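Local atomic coordinates of excinuclease ABC, subunit A. (PDB entry 2VF7), a protein that binds ADP, zinc and probably damaged DNA as a UvrA-family ATPase of the ABC superfamily, consistent with a role in nucleotide excision repair. Residues 320-330 and 349-360. The protein carries 1 engineered substitution. Sequence-based numbering, arbitrary orientation. Where two conformers were deposited one is given.
Sequences VSELLRPYAEE and LQRMAADLVKRL
Helix 320-328 and helix 349-360 pack closely, their axes approaching to 7.7 Å with N-to-C directions 141° apart, and Ala328 meets Ala354 where the CA atoms lie 4.5 Å from each other. Small side chains permit this: Ala328 CB rests on the backbone of helix 349-360, 3.6 Å from Ala354 CA, while Ala353 CB sits against Tyr327 CB and the carbonyl oxygen of Leu324. Leu349 CD2 comes at the rim of the Tyr327 ring, level with it, 3.6 Å from Tyr327 CD2. Further along, Leu324 CD1 touches Leu360 CD1 at 3.8 Å, the two side chains crossing at about a right angle, and also meets Leu356 CB. Ser321 OG is directed at Val357 CG2, 3.5 Å away; buried here, it has no polar partner. Gln350 bends at chi2 (-76°), which brings its NE2 to Ala328 O at 2.9 Å, donating in the carbonyl plane but with an N-H...O angle of 137°. With an alanine at Gln350 the amide is gone, and Ala328 O would probably lack this donor and Glu330 CG the methylene it packs on. The pair is a roughly antiparallel helix packing tied by one hydrogen bond: around it, Leu349 and Met352 lean on helix 116-127, the Tyr327 ring meets Phe304, and Val320 touches Leu373 in a loop, its side chain about 12 Å from a bound ADP.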
# COMPACT_ATOMS: atom_id res chain seq x y z
N VAL A 320 23.41 -15.37 23.29
CA VAL A 320 23.22 -16.07 22.02
C VAL A 320 24.48 -15.97 21.15
O VAL A 320 24.89 -16.94 20.52
CB VAL A 320 21.98 -15.55 21.24
CG1 VAL A 320 21.88 -16.21 19.88
CG2 VAL A 320 20.70 -15.78 22.02
N SER A 321 25.10 -14.79 21.15
CA SER A 321 26.32 -14.53 20.38
C SER A 321 27.43 -15.49 20.75
O SER A 321 27.98 -16.18 19.89
CB SER A 321 26.79 -13.09 20.57
OG SER A 321 27.69 -12.69 19.55
N GLU A 322 27.76 -15.54 22.05
CA GLU A 322 28.90 -16.32 22.54
C GLU A 322 28.61 -17.83 22.62
O GLU A 322 29.51 -18.63 22.85
CB GLU A 322 29.40 -15.77 23.89
CG GLU A 322 28.36 -15.78 25.01
CD GLU A 322 28.66 -14.79 26.12
OE1 GLU A 322 28.88 -13.59 25.82
OE2 GLU A 322 28.64 -15.20 27.31
N LEU A 323 27.34 -18.20 22.42
CA LEU A 323 26.96 -19.60 22.20
C LEU A 323 27.19 -19.97 20.74
O LEU A 323 27.59 -21.10 20.44
CB LEU A 323 25.49 -19.83 22.55
CG LEU A 323 25.05 -20.11 23.99
CD1 LEU A 323 23.57 -19.77 24.18
CD2 LEU A 323 25.32 -21.56 24.39
N LEU A 324 26.96 -19.01 19.84
CA LEU A 324 27.03 -19.25 18.40
C LEU A 324 28.43 -19.31 17.79
O LEU A 324 28.64 -20.05 16.83
CB LEU A 324 26.17 -18.24 17.64
CG LEU A 324 24.65 -18.47 17.59
CD1 LEU A 324 23.97 -17.33 16.86
CD2 LEU A 324 24.27 -19.80 16.96
N ARG A 325 29.37 -18.52 18.32
CA ARG A 325 30.66 -18.31 17.63
C ARG A 325 31.69 -19.46 17.61
O ARG A 325 32.49 -19.53 16.67
CB ARG A 325 31.32 -16.96 18.02
CG ARG A 325 32.06 -16.93 19.35
CD ARG A 325 33.14 -15.85 19.34
NE ARG A 325 32.58 -14.51 19.13
CZ ARG A 325 32.33 -13.64 20.10
NH1 ARG A 325 32.58 -13.95 21.37
NH2 ARG A 325 31.81 -12.45 19.80
N PRO A 326 31.68 -20.36 18.62
CA PRO A 326 32.50 -21.57 18.49
C PRO A 326 32.14 -22.40 17.25
O PRO A 326 33.00 -23.08 16.69
CB PRO A 326 32.17 -22.35 19.76
CG PRO A 326 30.90 -21.79 20.25
CD PRO A 326 30.99 -20.35 19.92
N TYR A 327 30.88 -22.34 16.82
CA TYR A 327 30.44 -23.01 15.60
C TYR A 327 30.89 -22.26 14.36
O TYR A 327 31.13 -22.86 13.31
CB TYR A 327 28.92 -23.18 15.61
CG TYR A 327 28.42 -24.18 16.64
CD1 TYR A 327 28.47 -23.90 18.00
CD2 TYR A 327 27.88 -25.41 16.23
CE1 TYR A 327 28.01 -24.82 18.94
CE2 TYR A 327 27.42 -26.34 17.16
CZ TYR A 327 27.48 -26.04 18.52
OH TYR A 327 27.01 -26.96 19.43
N ALA A 328 31.02 -20.94 14.50
CA ALA A 328 31.48 -20.06 13.42
C ALA A 328 32.99 -20.16 13.19
O ALA A 328 33.46 -20.16 12.05
CB ALA A 328 31.07 -18.62 13.71
N GLU A 329 33.74 -20.23 14.29
CA GLU A 329 35.20 -20.30 14.26
C GLU A 329 35.72 -21.74 14.17
O GLU A 329 36.92 -21.99 14.31
CB GLU A 329 35.79 -19.57 15.47
CG GLU A 329 35.39 -18.09 15.59
CD GLU A 329 35.95 -17.42 16.85
OE1 GLU A 329 36.15 -18.11 17.89
OE2 GLU A 329 36.19 -16.18 16.80
N GLU A 330 34.80 -22.68 13.93
CA GLU A 330 35.10 -24.09 13.74
C GLU A 330 35.80 -24.73 14.96
O GLU A 330 36.79 -25.45 14.83
CB GLU A 330 35.91 -24.31 12.45
CG GLU A 330 35.22 -23.73 11.15
CD GLU A 330 36.34 -23.63 9.99
OE1 GLU A 330 36.10 -22.64 9.17
OE2 GLU A 330 37.33 -24.63 9.86
N LEU A 349 26.09 -25.34 8.55
CA LEU A 349 26.18 -24.85 9.93
C LEU A 349 27.30 -23.82 10.11
O LEU A 349 27.17 -22.88 10.91
CB LEU A 349 26.37 -26.02 10.90
CG LEU A 349 26.70 -25.75 12.38
CD1 LEU A 349 25.90 -26.65 13.31
CD2 LEU A 349 28.22 -25.87 12.64
N GLN A 350 28.39 -24.00 9.36
CA GLN A 350 29.52 -23.08 9.43
C GLN A 350 29.14 -21.71 8.89
O GLN A 350 29.41 -20.69 9.54
CB GLN A 350 30.74 -23.64 8.69
CG GLN A 350 32.10 -23.00 9.08
CD GLN A 350 32.32 -21.58 8.49
OE1 GLN A 350 31.88 -21.30 7.33
NE2 GLN A 350 32.94 -20.70 9.29
N ARG A 351 28.49 -21.70 7.71
CA ARG A 351 28.21 -20.45 7.00
C ARG A 351 27.10 -19.63 7.66
O ARG A 351 27.00 -18.42 7.44
CB ARG A 351 27.90 -20.70 5.51
CG ARG A 351 26.51 -21.25 5.20
CD ARG A 351 26.02 -20.74 3.85
NE ARG A 351 24.56 -20.71 3.78
CZ ARG A 351 23.79 -19.73 4.28
NH1 ARG A 351 24.35 -18.68 4.90
NH2 ARG A 351 22.47 -19.79 4.16
N MET A 352 26.30 -20.30 8.49
CA MET A 352 25.15 -19.67 9.15
C MET A 352 25.52 -19.09 10.51
O MET A 352 25.20 -17.94 10.80
CB MET A 352 24.00 -20.66 9.29
CG MET A 352 23.51 -21.23 7.98
SD MET A 352 22.17 -22.42 8.16
CE MET A 352 20.80 -21.42 7.61
N ALA A 353 26.20 -19.89 11.33
CA ALA A 353 26.66 -19.43 12.64
C ALA A 353 27.56 -18.19 12.55
O ALA A 353 27.56 -17.36 13.45
CB ALA A 353 27.37 -20.55 13.38
N ALA A 354 28.32 -18.09 11.46
CA ALA A 354 29.16 -16.92 11.19
C ALA A 354 28.32 -15.74 10.68
O ALA A 354 28.58 -14.59 11.03
CB ALA A 354 30.26 -17.27 10.19
N ASP A 355 27.33 -16.06 9.86
CA ASP A 355 26.39 -15.07 9.31
C ASP A 355 25.50 -14.45 10.39
O ASP A 355 25.20 -13.25 10.34
CB ASP A 355 25.54 -15.75 8.23
CG ASP A 355 24.37 -14.92 7.79
OD1 ASP A 355 24.58 -13.84 7.22
OD2 ASP A 355 23.22 -15.38 8.01
N LEU A 356 25.09 -15.26 11.36
CA LEU A 356 24.32 -14.80 12.50
C LEU A 356 25.14 -13.98 13.48
O LEU A 356 24.67 -13.00 14.03
CB LEU A 356 23.67 -15.98 13.22
CG LEU A 356 22.18 -16.23 12.97
CD1 LEU A 356 21.79 -17.62 13.44
CD2 LEU A 356 21.33 -15.17 13.66
N VAL A 357 26.38 -14.40 13.71
CA VAL A 357 27.23 -13.74 14.69
C VAL A 357 27.82 -12.43 14.15
O VAL A 357 28.20 -11.55 14.93
CB VAL A 357 28.33 -14.72 15.21
CG1 VAL A 357 29.53 -14.72 14.30
CG2 VAL A 357 28.74 -14.38 16.63
N LYS A 358 27.88 -12.30 12.83
CA LYS A 358 28.33 -11.06 12.19
C LYS A 358 27.27 -9.98 12.40
O LYS A 358 27.58 -8.86 12.80
CB LYS A 358 28.58 -11.28 10.70
CG LYS A 358 29.15 -10.06 9.94
CD LYS A 358 28.65 -10.02 8.48
CE LYS A 358 27.13 -9.75 8.41
NZ LYS A 358 26.56 -9.93 7.04
N ARG A 359 26.02 -10.34 12.12
CA ARG A 359 24.87 -9.49 12.44
C ARG A 359 24.82 -9.13 13.91
O ARG A 359 24.64 -7.96 14.25
CB ARG A 359 23.56 -10.18 12.03
CG ARG A 359 23.21 -9.97 10.59
CD ARG A 359 22.39 -11.12 10.04
NE ARG A 359 22.86 -11.48 8.71
CZ ARG A 359 22.31 -11.07 7.56
NH1 ARG A 359 21.23 -10.30 7.57
NH2 ARG A 359 22.85 -11.46 6.41
N LEU A 360 24.99 -10.12 14.79
CA LEU A 360 24.92 -9.90 16.23
C LEU A 360 25.95 -8.91 16.76
O LEU A 360 25.67 -8.19 17.71
CB LEU A 360 25.01 -11.24 16.98
CG LEU A 360 23.71 -12.03 17.14
CD1 LEU A 360 23.97 -13.52 17.22
CD2 LEU A 360 22.95 -11.55 18.37